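Local coordinates for carbohydrate kinase, FGGY (Rhodospirillum rubrum, PDB 3IFR), which probably phosphorylates D-xylulose, acting as a xylulose kinase of the FGGY carbohydrate kinase family, at residues D107-V121 and V134-R148. Residues are numbered along the deposited sequence; the frame is centred on the assembly and turned at random.
Sequences DGRCGDEVAELRAEV and VTQQLVTAKLRWIER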
loop_
_atom_site.group_PDB
_atom_site.type_symbol
_atom_site.label_atom_id
_atom_site.label_comp_id
_atom_site.label_asym_id
_atom_site.label_seq_id
_atom_site.Cartn_x
_atom_site.Cartn_y
_atom_site.Cartn_z
ATOM N N ASP A 107 6.699 -9.791 7.006
ATOM C CA ASP A 107 7.319 -10.788 7.890
ATOM C C ASP A 107 6.294 -11.360 8.871
ATOM O O ASP A 107 5.410 -10.630 9.330
ATOM C CB ASP A 107 8.507 -10.191 8.640
ATOM C CG ASP A 107 9.262 -11.227 9.501
ATOM O OD1 ASP A 107 10.282 -11.760 9.024
ATOM O OD2 ASP A 107 8.828 -11.507 10.642
ATOM N N GLY A 108 6.415 -12.652 9.193
ATOM C CA GLY A 108 5.464 -13.341 10.051
ATOM C C GLY A 108 6.035 -13.941 11.327
ATOM O O GLY A 108 5.429 -14.822 11.923
ATOM N N ARG A 109 7.168 -13.443 11.803
ATOM C CA ARG A 109 7.820 -14.128 12.910
ATOM C C ARG A 109 7.278 -13.803 14.286
ATOM O O ARG A 109 7.601 -14.498 15.231
ATOM C CB ARG A 109 9.348 -13.899 12.911
ATOM C CG ARG A 109 9.781 -12.667 13.673
ATOM C CD ARG A 109 11.237 -12.369 13.461
ATOM N NE ARG A 109 11.515 -12.137 12.054
ATOM C CZ ARG A 109 12.723 -11.903 11.555
ATOM N NH1 ARG A 109 13.777 -11.911 12.366
ATOM N NH2 ARG A 109 12.875 -11.676 10.255
ATOM N N CYS A 110 6.472 -12.756 14.426
ATOM C CA CYS A 110 6.159 -12.309 15.779
ATOM C C CYS A 110 4.702 -12.479 16.302
ATOM O O CYS A 110 4.138 -11.600 16.961
ATOM C CB CYS A 110 6.703 -10.897 15.994
ATOM S SG CYS A 110 5.943 -9.636 15.025
ATOM N N GLY A 111 4.125 -13.643 16.035
ATOM C CA GLY A 111 2.816 -13.996 16.563
ATOM C C GLY A 111 2.730 -14.012 18.077
ATOM O O GLY A 111 1.815 -13.466 18.642
ATOM N N ASP A 112 3.669 -14.664 18.747
ATOM C CA ASP A 112 3.653 -14.640 20.201
ATOM C C ASP A 112 3.650 -13.200 20.751
ATOM O O ASP A 112 2.913 -12.892 21.681
ATOM C CB ASP A 112 4.867 -15.376 20.784
ATOM C CG ASP A 112 4.973 -16.828 20.308
ATOM O OD1 ASP A 112 3.952 -17.407 19.888
ATOM O OD2 ASP A 112 6.099 -17.386 20.367
ATOM N N GLU A 113 4.483 -12.314 20.228
ATOM C CA GLU A 113 4.503 -11.030 20.899
ATOM C C GLU A 113 3.175 -10.291 20.689
ATOM O O GLU A 113 2.710 -9.538 21.565
ATOM C CB GLU A 113 5.725 -10.179 20.554
ATOM C CG GLU A 113 6.520 -10.677 19.391
ATOM C CD GLU A 113 7.087 -12.051 19.621
ATOM O OE1 GLU A 113 7.844 -12.242 20.623
ATOM O OE2 GLU A 113 6.765 -12.930 18.788
ATOM N N VAL A 114 2.553 -10.553 19.545
ATOM C CA VAL A 114 1.307 -9.919 19.211
ATOM C C VAL A 114 0.286 -10.370 20.236
ATOM O O VAL A 114 -0.429 -9.547 20.843
ATOM C CB VAL A 114 0.845 -10.272 17.773
ATOM C CG1 VAL A 114 -0.670 -10.133 17.669
ATOM C CG2 VAL A 114 1.560 -9.374 16.755
ATOM N N ALA A 115 0.248 -11.678 20.466
ATOM C CA ALA A 115 -0.592 -12.202 21.547
ATOM C C ALA A 115 -0.361 -11.514 22.930
ATOM O O ALA A 115 -1.332 -11.157 23.602
ATOM C CB ALA A 115 -0.495 -13.729 21.627
ATOM N N GLU A 116 0.898 -11.300 23.339
ATOM C CA GLU A 116 1.163 -10.604 24.599
ATOM C C GLU A 116 0.664 -9.181 24.567
ATOM O O GLU A 116 0.020 -8.727 25.498
ATOM C CB GLU A 116 2.656 -10.580 24.949
ATOM C CG GLU A 116 3.370 -11.851 24.648
ATOM C CD GLU A 116 4.811 -11.790 25.052
ATOM O OE1 GLU A 116 5.667 -11.512 24.172
ATOM O OE2 GLU A 116 5.094 -11.996 26.261
ATOM N N LEU A 117 1.010 -8.461 23.509
ATOM C CA LEU A 117 0.591 -7.074 23.364
ATOM C C LEU A 117 -0.914 -7.015 23.518
ATOM O O LEU A 117 -1.470 -6.228 24.287
ATOM C CB LEU A 117 0.999 -6.532 21.981
ATOM C CG LEU A 117 2.475 -6.161 21.929
ATOM C CD1 LEU A 117 2.918 -5.825 20.515
ATOM C CD2 LEU A 117 2.746 -5.033 22.933
ATOM N N ARG A 118 -1.570 -7.865 22.755
ATOM C CA ARG A 118 -3.024 -7.929 22.786
ATOM C C ARG A 118 -3.546 -8.241 24.204
ATOM O O ARG A 118 -4.554 -7.701 24.617
ATOM C CB ARG A 118 -3.493 -8.952 21.768
ATOM C CG ARG A 118 -4.743 -8.618 21.168
ATOM C CD ARG A 118 -4.625 -8.663 19.690
ATOM N NE ARG A 118 -4.630 -10.023 19.195
ATOM C CZ ARG A 118 -4.544 -10.322 17.906
ATOM N NH1 ARG A 118 -4.452 -9.339 17.018
ATOM N NH2 ARG A 118 -4.545 -11.595 17.506
ATOM N N ALA A 119 -2.830 -9.071 24.955
ATOM C CA ALA A 119 -3.226 -9.385 26.327
ATOM C C ALA A 119 -2.874 -8.280 27.322
ATOM O O ALA A 119 -3.497 -8.158 28.386
ATOM C CB ALA A 119 -2.595 -10.700 26.776
ATOM N N GLU A 120 -1.880 -7.474 26.967
ATOM C CA GLU A 120 -1.393 -6.433 27.844
ATOM C C GLU A 120 -2.010 -5.030 27.624
ATOM O O GLU A 120 -1.979 -4.202 28.532
ATOM C CB GLU A 120 0.126 -6.409 27.768
ATOM C CG GLU A 120 0.796 -5.149 28.275
ATOM C CD GLU A 120 2.224 -5.092 27.787
ATOM O OE1 GLU A 120 2.704 -6.147 27.304
ATOM O OE2 GLU A 120 2.858 -4.011 27.867
ATOM N N VAL A 121 -2.584 -4.756 26.449
ATOM C CA VAL A 121 -3.329 -3.497 26.246
ATOM C C VAL A 121 -4.735 -3.715 25.685
ATOM O O VAL A 121 -5.061 -4.799 25.176
ATOM C CB VAL A 121 -2.598 -2.518 25.305
ATOM C CG1 VAL A 121 -1.202 -2.210 25.828
ATOM C CG2 VAL A 121 -2.532 -3.117 23.893
ATOM N N VAL A 134 -3.551 -3.896 16.766
ATOM C CA VAL A 134 -2.489 -4.667 17.341
ATOM C C VAL A 134 -2.187 -5.857 16.453
ATOM O O VAL A 134 -2.906 -6.841 16.451
ATOM C CB VAL A 134 -2.858 -5.151 18.686
ATOM C CG1 VAL A 134 -1.680 -5.936 19.239
ATOM C CG2 VAL A 134 -3.141 -3.958 19.579
ATOM N N THR A 135 -1.130 -5.749 15.664
ATOM C CA THR A 135 -0.818 -6.787 14.693
ATOM C C THR A 135 0.707 -6.957 14.577
ATOM O O THR A 135 1.465 -6.155 15.145
ATOM C CB THR A 135 -1.475 -6.515 13.268
ATOM O OG1 THR A 135 -0.720 -5.537 12.524
ATOM C CG2 THR A 135 -2.935 -6.044 13.383
ATOM N N GLN A 136 1.142 -7.994 13.857
ATOM C CA GLN A 136 2.558 -8.176 13.578
ATOM C C GLN A 136 3.135 -7.054 12.729
ATOM O O GLN A 136 4.317 -6.967 12.563
ATOM C CB GLN A 136 2.829 -9.492 12.860
ATOM C CG GLN A 136 2.471 -10.723 13.651
ATOM C CD GLN A 136 3.069 -11.991 13.043
ATOM O OE1 GLN A 136 2.366 -13.011 12.886
ATOM N NE2 GLN A 136 4.369 -11.933 12.683
ATOM N N GLN A 137 2.312 -6.187 12.170
ATOM C CA GLN A 137 2.887 -5.130 11.365
ATOM C C GLN A 137 3.406 -3.965 12.220
ATOM O O GLN A 137 4.235 -3.175 11.782
ATOM C CB GLN A 137 1.863 -4.667 10.373
ATOM C CG GLN A 137 2.396 -4.564 9.005
ATOM C CD GLN A 137 1.454 -5.210 8.016
ATOM O OE1 GLN A 137 1.516 -6.430 7.799
ATOM N NE2 GLN A 137 0.558 -4.407 7.424
ATOM N N LEU A 138 2.935 -3.884 13.458
ATOM C CA LEU A 138 3.459 -2.863 14.368
ATOM C C LEU A 138 4.966 -3.048 14.570
ATOM O O LEU A 138 5.440 -4.147 14.921
ATOM C CB LEU A 138 2.789 -2.924 15.736
ATOM C CG LEU A 138 1.294 -2.725 15.796
ATOM C CD1 LEU A 138 0.820 -2.930 17.234
ATOM C CD2 LEU A 138 0.932 -1.335 15.252
ATOM N N VAL A 139 5.706 -1.975 14.331
ATOM C CA VAL A 139 7.110 -1.893 14.730
ATOM C C VAL A 139 7.299 -2.430 16.170
ATOM O O VAL A 139 8.231 -3.188 16.450
ATOM C CB VAL A 139 7.568 -0.459 14.641
ATOM C CG1 VAL A 139 8.991 -0.296 15.248
ATOM C CG2 VAL A 139 7.523 -0.043 13.168
ATOM N N THR A 140 6.368 -2.063 17.051
ATOM C CA THR A 140 6.316 -2.548 18.440
ATOM C C THR A 140 6.331 -4.085 18.580
ATOM O O THR A 140 7.042 -4.632 19.425
ATOM C CB THR A 140 5.067 -1.997 19.123
ATOM O OG1 THR A 140 5.194 -0.572 19.249
ATOM C CG2 THR A 140 4.849 -2.637 20.482
ATOM N N ALA A 141 5.540 -4.785 17.782
ATOM C CA ALA A 141 5.565 -6.251 17.814
ATOM C C ALA A 141 6.943 -6.787 17.411
ATOM O O ALA A 141 7.551 -7.568 18.141
ATOM C CB ALA A 141 4.495 -6.852 16.928
ATOM N N LYS A 142 7.444 -6.364 16.252
ATOM C CA LYS A 142 8.796 -6.738 15.866
ATOM C C LYS A 142 9.851 -6.368 16.908
ATOM O O LYS A 142 10.743 -7.172 17.159
ATOM C CB LYS A 142 9.153 -6.205 14.484
ATOM C CG LYS A 142 8.413 -6.944 13.380
ATOM C CD LYS A 142 8.395 -6.120 12.134
ATOM C CE LYS A 142 7.804 -6.866 10.898
ATOM N NZ LYS A 142 6.353 -6.627 10.688
ATOM N N LEU A 143 9.743 -5.199 17.538
ATOM C CA LEU A 143 10.658 -4.833 18.637
ATOM C C LEU A 143 10.615 -5.822 19.826
ATOM O O LEU A 143 11.666 -6.296 20.267
ATOM C CB LEU A 143 10.398 -3.417 19.125
ATOM C CG LEU A 143 11.401 -2.324 18.774
ATOM C CD1 LEU A 143 12.381 -2.755 17.716
ATOM C CD2 LEU A 143 10.675 -0.979 18.416
ATOM N N ARG A 144 9.418 -6.158 20.326
ATOM C CA ARG A 144 9.286 -7.142 21.415
ATOM C C ARG A 144 9.950 -8.466 21.031
ATOM O O ARG A 144 10.563 -9.105 21.872
ATOM C CB ARG A 144 7.815 -7.433 21.734
ATOM C CG ARG A 144 7.055 -6.347 22.408
ATOM C CD ARG A 144 7.512 -6.094 23.826
ATOM N NE ARG A 144 6.591 -5.182 24.495
ATOM C CZ ARG A 144 5.517 -5.542 25.211
ATOM N NH1 ARG A 144 5.215 -6.824 25.388
ATOM N NH2 ARG A 144 4.739 -4.606 25.752
ATOM N N TRP A 145 9.797 -8.901 19.773
ATOM C CA TRP A 145 10.399 -10.167 19.331
ATOM C C TRP A 145 11.932 -10.092 19.428
ATOM O O TRP A 145 12.588 -10.953 20.000
ATOM C CB TRP A 145 9.989 -10.485 17.897
ATOM C CG TRP A 145 10.553 -11.765 17.393
ATOM C CD1 TRP A 145 9.925 -12.979 17.358
ATOM C CD2 TRP A 145 11.862 -11.971 16.836
ATOM N NE1 TRP A 145 10.773 -13.928 16.834
ATOM C CE2 TRP A 145 11.961 -13.334 16.497
ATOM C CE3 TRP A 145 12.948 -11.132 16.575
ATOM C CZ2 TRP A 145 13.118 -13.881 15.920
ATOM C CZ3 TRP A 145 14.094 -11.673 16.004
ATOM C CH2 TRP A 145 14.176 -13.034 15.698
ATOM N N ILE A 146 12.493 -9.046 18.856
ATOM C CA ILE A 146 13.902 -8.800 18.941
ATOM C C ILE A 146 14.441 -8.795 20.389
ATOM O O ILE A 146 15.486 -9.396 20.673
ATOM C CB ILE A 146 14.229 -7.462 18.257
ATOM C CG1 ILE A 146 14.295 -7.648 16.752
ATOM C CG2 ILE A 146 15.550 -6.907 18.741
ATOM C CD1 ILE A 146 14.329 -6.327 16.064
ATOM N N GLU A 147 13.765 -8.087 21.290
ATOM C CA GLU A 147 14.185 -8.058 22.693
ATOM C C GLU A 147 14.275 -9.462 23.261
ATOM O O GLU A 147 15.165 -9.765 24.054
ATOM C CB GLU A 147 13.158 -7.325 23.528
ATOM C CG GLU A 147 13.250 -7.620 25.006
ATOM C CD GLU A 147 12.374 -6.682 25.803
ATOM O OE1 GLU A 147 12.947 -5.829 26.473
ATOM O OE2 GLU A 147 11.127 -6.753 25.734
ATOM N N ARG A 148 13.338 -10.320 22.892
ATOM C CA ARG A 148 13.353 -11.636 23.477
ATOM C C ARG A 148 14.267 -12.608 22.720
ATOM O O ARG A 148 14.814 -13.515 23.325
ATOM C CB ARG A 148 11.926 -12.212 23.676
ATOM C CG ARG A 148 11.539 -13.299 22.718
ATOM C CD ARG A 148 10.724 -14.430 23.351
ATOM N NE ARG A 148 9.896 -14.026 24.490
ATOM C CZ ARG A 148 8.717 -13.403 24.416
ATOM N NH1 ARG A 148 8.188 -13.078 23.240
ATOM N NH2 ARG A 148 8.073 -13.092 25.534
HETATM O O HOH W 1 6.663 -10.071 11.962
HETATM O O HOH W 2 9.453 -16.718 15.630
HETATM O O HOH W 3 3.272 -8.534 27.482
#
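Arg144 meets Glu120 end-on, its NH1 and NH2 facing the carboxylate with the two planes only 20° apart. Arg144 NH2 donates to Glu120 OE2 at 2.9 Å and also to OE1. Arg144 NH1 uses the syn lone pair of Glu120 OE1. Arg144 NE is taken by the carbonyl of Leu202, and Leu117 CD2 lies over one face of the guanidinium. Arg148 is shared by two acids. Both its terminal nitrogens reach Glu116 OE1, NH1 at 3.1 Å, while Arg148 NH1 also forms a salt bridge with Glu113 OE1 at 2.8 Å. Glu113, its chain bent at chi2, sits as a knob among Ala141, Arg144, Trp145 and Arg148.

Arg109 lays its CD over the centre of the six-membered ring of Trp145, 3.3 Å from the centroid. Its guanidinium stands on edge to that ring, the planes 85° apart, in a cation-pi contact. Arg109 NE bonds to Asp107 OD2 and NH2 to OD1. NH2 has a second acid, Glu49, and Asp107 OD1 also accepts from Ala48 N. An alanine in place of Trp145 would probably open a gap beneath Arg109 CD and deprive the guanidinium of this aromatic face. Water 1 donates to Asp107 OD2. Its bond from Gln136 NE2 is doubtful, because the model puts two donors, Gln136 NE2 and Cys110 N, only 2.9 Å apart. Lys142 NZ donates a hydrogen bond to Gln136 O.

Between these polar groups, Cys110, Val114 and Leu117 pack on Ala141. The axes of helices 111-120 and 139-148 come within 8.4 Å, with their N-to-C directions 114° apart. Helix 123-130 covers Val134 and Leu138, strand 102-103 borders Arg109, Lys142 and Ile146, and helix 151-155 touches Ile146 and Glu147, all within the N-terminal FGGY region.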